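Local coordinates for protein ecto-NAD+ glycohydrolase (CD38 molecule) (Bos taurus, PDB 3GC6) that belongs to the ADP-ribosyl cyclase family as the bovine CD38 molecule, an ecto-enzyme crosslinked by several disulfide bonds, at residues E107-G112 with E151-R156. The protein carries 1 engineered substitution. Residues are numbered along the deposited sequence; the frame is centred on the assembly and turned at random.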
loop_
_atom_site.group_PDB
_atom_site.type_symbol
_atom_site.label_atom_id
_atom_site.label_comp_id
_atom_site.label_asym_id
_atom_site.label_seq_id
_atom_site.Cartn_x
_atom_site.Cartn_y
_atom_site.Cartn_z
ATOM N N GLU A 107 -10.952 -15.662 -0.594
ATOM C CA GLU A 107 -10.012 -15.345 -1.669
ATOM C C GLU A 107 -9.931 -13.860 -1.974
ATOM O O GLU A 107 -9.141 -13.438 -2.823
ATOM C CB GLU A 107 -10.368 -16.163 -2.917
ATOM C CG GLU A 107 -10.267 -17.653 -2.733
ATOM C CD GLU A 107 -11.401 -18.259 -1.894
ATOM O OE1 GLU A 107 -12.502 -17.678 -1.838
ATOM O OE2 GLU A 107 -11.227 -19.336 -1.317
ATOM N N ASP A 108 -10.726 -13.056 -1.261
ATOM C CA ASP A 108 -10.685 -11.608 -1.394
ATOM C C ASP A 108 -9.933 -10.938 -0.230
ATOM O O ASP A 108 -9.824 -9.720 -0.175
ATOM C CB ASP A 108 -12.106 -11.047 -1.514
ATOM C CG ASP A 108 -12.829 -11.545 -2.753
ATOM O OD1 ASP A 108 -12.245 -11.395 -3.871
ATOM O OD2 ASP A 108 -13.975 -12.053 -2.635
ATOM N N THR A 109 -9.467 -11.737 0.747
ATOM C CA THR A 109 -8.563 -11.214 1.768
ATOM C C THR A 109 -7.179 -11.066 1.123
ATOM O O THR A 109 -6.925 -11.641 0.058
ATOM C CB THR A 109 -8.450 -12.195 2.971
ATOM O OG1 THR A 109 -7.902 -13.455 2.561
ATOM C CG2 THR A 109 -9.843 -12.409 3.602
ATOM N N LEU A 110 -6.264 -10.336 1.770
ATOM C CA LEU A 110 -4.921 -10.170 1.174
ATOM C C LEU A 110 -4.263 -11.531 0.919
ATOM O O LEU A 110 -3.848 -11.859 -0.208
ATOM C CB LEU A 110 -4.045 -9.316 2.077
ATOM C CG LEU A 110 -2.700 -8.841 1.508
ATOM C CD1 LEU A 110 -2.215 -7.583 2.256
ATOM C CD2 LEU A 110 -1.666 -9.954 1.625
ATOM N N LEU A 111 -4.208 -12.347 1.974
ATOM C CA LEU A 111 -3.500 -13.619 1.843
ATOM C C LEU A 111 -4.228 -14.576 0.881
ATOM O O LEU A 111 -3.580 -15.352 0.157
ATOM C CB LEU A 111 -3.264 -14.269 3.230
ATOM C CG LEU A 111 -2.278 -13.491 4.110
ATOM C CD1 LEU A 111 -2.140 -14.183 5.469
ATOM C CD2 LEU A 111 -0.870 -13.381 3.412
ATOM N N GLY A 112 -5.572 -14.592 0.956
ATOM C CA GLY A 112 -6.358 -15.434 0.050
ATOM C C GLY A 112 -6.135 -15.014 -1.396
ATOM O O GLY A 112 -6.075 -15.855 -2.302
ATOM N N GLU A 151 -6.405 -24.290 5.466
ATOM C CA GLU A 151 -7.082 -24.682 6.706
ATOM C C GLU A 151 -6.920 -23.567 7.739
ATOM O O GLU A 151 -7.916 -23.130 8.350
ATOM C CB GLU A 151 -6.521 -26.040 7.182
ATOM C CG GLU A 151 -6.597 -26.415 8.633
ATOM C CD GLU A 151 -5.563 -27.531 8.917
ATOM O OE1 GLU A 151 -5.530 -28.514 8.136
ATOM O OE2 GLU A 151 -4.752 -27.413 9.853
ATOM N N VAL A 152 -5.697 -23.085 7.975
ATOM C CA VAL A 152 -5.527 -22.106 9.031
ATOM C C VAL A 152 -6.101 -20.749 8.603
ATOM O O VAL A 152 -6.678 -20.023 9.424
ATOM C CB VAL A 152 -4.058 -21.996 9.515
ATOM C CG1 VAL A 152 -3.165 -21.576 8.411
ATOM C CG2 VAL A 152 -3.977 -21.042 10.734
ATOM N N LEU A 153 -5.954 -20.406 7.328
ATOM C CA LEU A 153 -6.575 -19.156 6.874
ATOM C C LEU A 153 -8.081 -19.227 7.078
ATOM O O LEU A 153 -8.707 -18.243 7.501
ATOM C CB LEU A 153 -6.265 -18.842 5.404
ATOM C CG LEU A 153 -6.342 -17.353 5.036
ATOM C CD1 LEU A 153 -5.212 -16.535 5.712
ATOM C CD2 LEU A 153 -6.333 -17.202 3.521
ATOM N N SER A 154 -8.650 -20.374 6.747
ATOM C CA SER A 154 -10.121 -20.581 6.904
ATOM C C SER A 154 -10.558 -20.427 8.351
ATOM O O SER A 154 -11.598 -19.819 8.653
ATOM C CB SER A 154 -10.512 -21.989 6.436
ATOM O OG SER A 154 -10.471 -22.078 5.034
ATOM N N GLU A 155 -9.799 -21.026 9.263
ATOM C CA GLU A 155 -10.108 -20.908 10.714
ATOM C C GLU A 155 -10.107 -19.478 11.168
ATOM O O GLU A 155 -11.027 -19.035 11.866
ATOM C CB GLU A 155 -9.086 -21.691 11.551
ATOM C CG GLU A 155 -9.176 -23.183 11.342
ATOM C CD GLU A 155 -8.248 -23.972 12.263
ATOM O OE1 GLU A 155 -7.277 -23.393 12.778
ATOM O OE2 GLU A 155 -8.481 -25.188 12.441
ATOM N N ARG A 156 -9.076 -18.725 10.779
ATOM C CA ARG A 156 -8.953 -17.360 11.272
ATOM C C ARG A 156 -10.066 -16.495 10.664
ATOM O O ARG A 156 -10.668 -15.668 11.348
ATOM C CB ARG A 156 -7.568 -16.807 10.990
ATOM C CG ARG A 156 -6.458 -17.565 11.744
ATOM C CD ARG A 156 -6.510 -17.246 13.244
ATOM N NE ARG A 156 -6.210 -15.836 13.486
ATOM C CZ ARG A 156 -4.985 -15.369 13.749
ATOM N NH1 ARG A 156 -3.960 -16.211 13.803
ATOM N NH2 ARG A 156 -4.787 -14.069 13.944
#
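The hydroxyl oxygen OG1 of T109, which faces L153 across the contact, has two polar partners: G112 N donates to it over 3.0 Å, and the backbone carbonyl of L106 makes a second hydrogen bond with it. The first is an N-cap bond, bent at 147°, that closes the opening turn of helix 110-115. Rotation of T109 sets this up, since chi1 of 62° tucks OG1 between the backbone nitrogen and the carbonyl carbon of its own residue, where it can meet an amide three residues on. The capped turn also offers a surface to an apolar neighbour. L153, reaching over from helix 145-159, spreads its two methyls across it: CD2 comes to 3.7 Å from G112 N, over the capping bond, and lies 4.2 Å from T109 OG1, while CD1 rests against L111, 3.9 Å from both its CB and its CD1. In this ADP-ribosyl cyclase fold the contact sits near the centre of the chain and joins the start of one helix to the middle of another through van der Waals packing. L153 extends with CG anti to its backbone nitrogen (chi1 -155°), and the fork at CG sends CD1 to L111 and CD2 to the backbone at G112. The nearest CA atoms of the two segments, those of G112 and L153, are 7.8 Å apart, and CD2 of L153 also lies 3.9 Å from G112 CA. L111 continues the apolar layer onto L71 and I72 of helix 69-74, whereas L153 also touches L106, the residue whose carbonyl meets the T109 hydroxyl.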